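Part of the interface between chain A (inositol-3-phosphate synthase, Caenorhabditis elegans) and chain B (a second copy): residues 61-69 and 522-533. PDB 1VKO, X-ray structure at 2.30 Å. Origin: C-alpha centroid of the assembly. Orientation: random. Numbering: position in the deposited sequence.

Chain A (61-69) PKEHDYSFK
Chain B (522-533) QIEFFTQLPAAK

Chain A supplies one extended strand, residues 61-69, with every phi/psi pair in the beta region. Chain B answers with a short 3-10 turn, Ile B523 to Phe B525, held by a backbone hydrogen bond from Phe B526 N to Ile B523 O (3.2 Å), followed by an irregular tail that becomes extended from Thr B527 onward. From Pro B530 to Ala B532 phi lies between -42° and -62° and psi near 145°, a polyproline-like path. The two stretches run in broadly opposite senses, obliquely to one another: the turn lies beside Tyr A66 and Phe A68, the chain B end beside Glu A63. The closest CA pair is His A64 CA with Ala B532 CA, 5.0 Å apart, and the contact buries 655 Å² in all.

Backbone pairing is confined to one carbonyl. Glu A63 O accepts a hydrogen bond from Lys B533 N at 2.9 Å, with an angle of 158° at the hydrogen, and also receives a CA-H...O contact from Ala B532 CA at 3.4 Å. The two contacts mark the register; no further backbone hydrogen bond crosses between the stretches.

Charge locks the same end. Lys B533 (chi1 111°, then t, p, t) sends NZ to Asp A65, whose m rotamer and near-flat chi2 of 4° present the carboxylate to it. Lys B533 NZ lies 2.9 Å from Asp A65 OD2 in the salt bridge, and makes a weak hydrogen bond of 3.0 Å to Asp A65 OD1. Glu A63 OE2 lies 4.3 Å from Lys B533 NZ, beyond salt-bridge range but favourable in charge.

At the other end the polar link lies beside apolar groups. Tyr A66 (chi1 -87°, chi2 90°) donates from OH to Thr B527 OG1 at 2.7 Å, and Thr B527 OG1, in the p rotamer, donates in turn to Ile B523 O at a very short 2.5 Å. This relay ties the strand to the 3-10 turn, giving both hydroxyls a partner.

Apolar packing fills the space between. The Tyr A66 ring is sandwiched: Ile B523 (t, t) puts CD1 over one face, while Pro B530 CD sits over the opposite face, 3.8 Å from the ring centroid in a CH-pi contact. Separately, Ile B523 CG2 approaches Tyr A66 CE1 to 3.6 Å. Leu B529 (t, p) places CD1 over one face of the His A64 ring (m), 3.9 Å from its centroid, and Ala B532 CA lies over the other. Phe A68 (m) meets Ile B523 at the edge of its ring, Phe A68 CE1 to Ile B523 CD1 3.8 Å. The rule is compact: the Tyr A66 and His A64 faces take aliphatic carbons, and the Tyr A66 edge takes the threonine hydroxyl.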

# COMPACT_ATOMS: atom_id res chain seq x y z
N PRO A 61 18.14 18.41 -40.46
CA PRO A 61 19.01 18.82 -39.36
C PRO A 61 19.87 20.05 -39.71
O PRO A 61 20.59 20.03 -40.72
CB PRO A 61 19.90 17.58 -39.13
CG PRO A 61 19.89 16.85 -40.44
CD PRO A 61 18.56 17.12 -41.06
N LYS A 62 19.80 21.09 -38.88
CA LYS A 62 20.58 22.31 -39.09
C LYS A 62 21.36 22.67 -37.81
O LYS A 62 21.09 22.13 -36.75
CB LYS A 62 19.66 23.47 -39.55
CG LYS A 62 18.73 23.11 -40.77
CD LYS A 62 17.89 24.28 -41.30
CE LYS A 62 17.17 23.90 -42.62
NZ LYS A 62 16.16 24.88 -43.14
N GLU A 63 22.34 23.57 -37.92
CA GLU A 63 23.12 23.97 -36.74
C GLU A 63 23.00 25.45 -36.46
O GLU A 63 22.96 26.25 -37.39
CB GLU A 63 24.61 23.62 -36.89
CG GLU A 63 24.92 22.35 -37.67
CD GLU A 63 26.28 21.78 -37.31
OE1 GLU A 63 26.33 21.05 -36.28
OE2 GLU A 63 27.28 22.05 -38.02
N HIS A 64 22.98 25.81 -35.18
CA HIS A 64 22.78 27.21 -34.73
C HIS A 64 23.84 27.64 -33.70
O HIS A 64 23.80 27.25 -32.53
CB HIS A 64 21.37 27.38 -34.15
CG HIS A 64 20.26 27.04 -35.11
ND1 HIS A 64 19.92 25.75 -35.43
CD2 HIS A 64 19.41 27.83 -35.79
CE1 HIS A 64 18.91 25.75 -36.28
NE2 HIS A 64 18.58 27.01 -36.52
N ASP A 65 24.80 28.44 -34.13
CA ASP A 65 25.88 28.79 -33.22
C ASP A 65 25.39 29.80 -32.20
O ASP A 65 24.96 30.89 -32.56
CB ASP A 65 27.10 29.29 -33.98
CG ASP A 65 27.69 28.22 -34.90
OD1 ASP A 65 27.10 27.12 -34.97
OD2 ASP A 65 28.73 28.38 -35.59
N TYR A 66 25.40 29.42 -30.93
CA TYR A 66 25.08 30.35 -29.86
C TYR A 66 26.39 30.89 -29.30
O TYR A 66 27.36 30.16 -29.21
CB TYR A 66 24.28 29.64 -28.76
CG TYR A 66 22.78 29.60 -28.96
CD1 TYR A 66 22.18 28.55 -29.64
CD2 TYR A 66 21.96 30.61 -28.48
CE1 TYR A 66 20.80 28.51 -29.84
CE2 TYR A 66 20.57 30.58 -28.67
CZ TYR A 66 20.00 29.52 -29.35
OH TYR A 66 18.63 29.45 -29.55
N SER A 67 26.44 32.17 -28.96
CA SER A 67 27.61 32.69 -28.27
C SER A 67 27.18 33.16 -26.90
O SER A 67 26.46 34.14 -26.80
CB SER A 67 28.27 33.82 -29.06
OG SER A 67 29.52 34.17 -28.49
N PHE A 68 27.57 32.45 -25.84
CA PHE A 68 27.11 32.79 -24.49
C PHE A 68 28.15 33.63 -23.78
O PHE A 68 29.35 33.43 -23.96
CB PHE A 68 26.84 31.54 -23.62
CG PHE A 68 25.86 30.56 -24.22
CD1 PHE A 68 24.52 30.87 -24.32
CD2 PHE A 68 26.30 29.35 -24.69
CE1 PHE A 68 23.62 29.96 -24.90
CE2 PHE A 68 25.39 28.43 -25.25
CZ PHE A 68 24.07 28.73 -25.36
N LYS A 69 27.68 34.54 -22.94
CA LYS A 69 28.57 35.14 -21.96
C LYS A 69 27.95 34.85 -20.62
O LYS A 69 26.74 35.02 -20.46
CB LYS A 69 28.73 36.67 -22.15
CG LYS A 69 29.82 37.12 -23.13
CD LYS A 69 29.96 38.66 -23.07
CE LYS A 69 31.13 39.24 -23.89
NZ LYS A 69 30.87 39.27 -25.36
N GLN B 522 15.65 22.46 -25.61
CA GLN B 522 15.09 23.26 -26.68
C GLN B 522 15.20 24.72 -26.34
O GLN B 522 14.25 25.35 -25.92
CB GLN B 522 13.65 22.85 -26.93
CG GLN B 522 13.50 21.38 -26.93
CD GLN B 522 12.15 20.97 -27.38
OE1 GLN B 522 11.28 20.70 -26.56
NE2 GLN B 522 11.96 20.96 -28.68
N ILE B 523 16.40 25.26 -26.53
CA ILE B 523 16.72 26.62 -26.14
C ILE B 523 15.98 27.67 -27.03
O ILE B 523 15.89 28.85 -26.66
CB ILE B 523 18.29 26.76 -26.06
CG1 ILE B 523 18.74 28.02 -25.31
CG2 ILE B 523 18.95 26.57 -27.45
CD1 ILE B 523 20.25 28.18 -25.11
N GLU B 524 15.39 27.23 -28.15
CA GLU B 524 14.62 28.12 -29.03
C GLU B 524 13.50 28.79 -28.29
O GLU B 524 12.99 29.81 -28.77
CB GLU B 524 13.86 27.40 -30.15
CG GLU B 524 14.56 26.36 -30.95
CD GLU B 524 14.40 25.01 -30.32
OE1 GLU B 524 15.07 24.80 -29.30
OE2 GLU B 524 13.63 24.19 -30.86
N PHE B 525 13.06 28.17 -27.18
CA PHE B 525 11.85 28.63 -26.50
C PHE B 525 12.07 29.81 -25.56
O PHE B 525 11.13 30.44 -25.11
CB PHE B 525 11.23 27.49 -25.70
CG PHE B 525 10.80 26.34 -26.52
CD1 PHE B 525 10.54 26.48 -27.89
CD2 PHE B 525 10.60 25.11 -25.92
CE1 PHE B 525 10.09 25.41 -28.64
CE2 PHE B 525 10.17 24.03 -26.67
CZ PHE B 525 9.93 24.18 -28.04
N PHE B 526 13.32 30.08 -25.22
CA PHE B 526 13.63 31.16 -24.31
C PHE B 526 14.75 32.01 -24.86
O PHE B 526 15.29 32.86 -24.16
CB PHE B 526 13.92 30.66 -22.87
CG PHE B 526 14.91 29.50 -22.77
CD1 PHE B 526 14.49 28.19 -22.86
CD2 PHE B 526 16.25 29.74 -22.52
CE1 PHE B 526 15.38 27.13 -22.74
CE2 PHE B 526 17.15 28.69 -22.38
CZ PHE B 526 16.71 27.38 -22.49
N THR B 527 15.07 31.79 -26.13
CA THR B 527 16.03 32.64 -26.83
C THR B 527 15.54 32.97 -28.22
O THR B 527 14.59 32.36 -28.72
CB THR B 527 17.38 31.95 -27.01
OG1 THR B 527 17.20 30.70 -27.67
CG2 THR B 527 18.03 31.60 -25.68
N GLN B 528 16.21 33.93 -28.85
CA GLN B 528 16.03 34.08 -30.28
C GLN B 528 17.02 33.17 -31.00
O GLN B 528 18.24 33.28 -30.84
CB GLN B 528 16.09 35.53 -30.74
CG GLN B 528 15.50 35.71 -32.14
CD GLN B 528 15.86 37.03 -32.79
OE1 GLN B 528 15.34 38.08 -32.39
NE2 GLN B 528 16.75 36.99 -33.79
N LEU B 529 16.46 32.28 -31.80
CA LEU B 529 17.23 31.27 -32.52
C LEU B 529 18.11 31.86 -33.63
O LEU B 529 17.57 32.31 -34.67
CB LEU B 529 16.29 30.22 -33.11
CG LEU B 529 16.98 28.98 -33.69
CD1 LEU B 529 17.71 28.18 -32.61
CD2 LEU B 529 15.94 28.12 -34.40
N PRO B 530 19.43 31.84 -33.41
CA PRO B 530 20.42 32.17 -34.43
C PRO B 530 20.10 31.59 -35.79
O PRO B 530 19.56 30.49 -35.87
CB PRO B 530 21.68 31.52 -33.88
CG PRO B 530 21.57 31.76 -32.43
CD PRO B 530 20.08 31.55 -32.12
N ALA B 531 20.44 32.31 -36.84
CA ALA B 531 20.24 31.82 -38.21
C ALA B 531 21.06 30.54 -38.41
O ALA B 531 22.14 30.40 -37.83
CB ALA B 531 20.64 32.88 -39.20
N ALA B 532 20.54 29.60 -39.20
CA ALA B 532 21.26 28.34 -39.39
C ALA B 532 22.59 28.64 -40.05
O ALA B 532 22.70 29.63 -40.79
CB ALA B 532 20.46 27.37 -40.23
N LYS B 533 23.61 27.82 -39.77
CA LYS B 533 24.89 27.99 -40.45
C LYS B 533 24.87 27.29 -41.83
O LYS B 533 25.54 27.72 -42.78
CB LYS B 533 26.06 27.53 -39.58
CG LYS B 533 26.76 26.27 -40.05
CD LYS B 533 28.05 26.04 -39.27
CE LYS B 533 27.77 26.05 -37.79
NZ LYS B 533 29.01 25.88 -36.98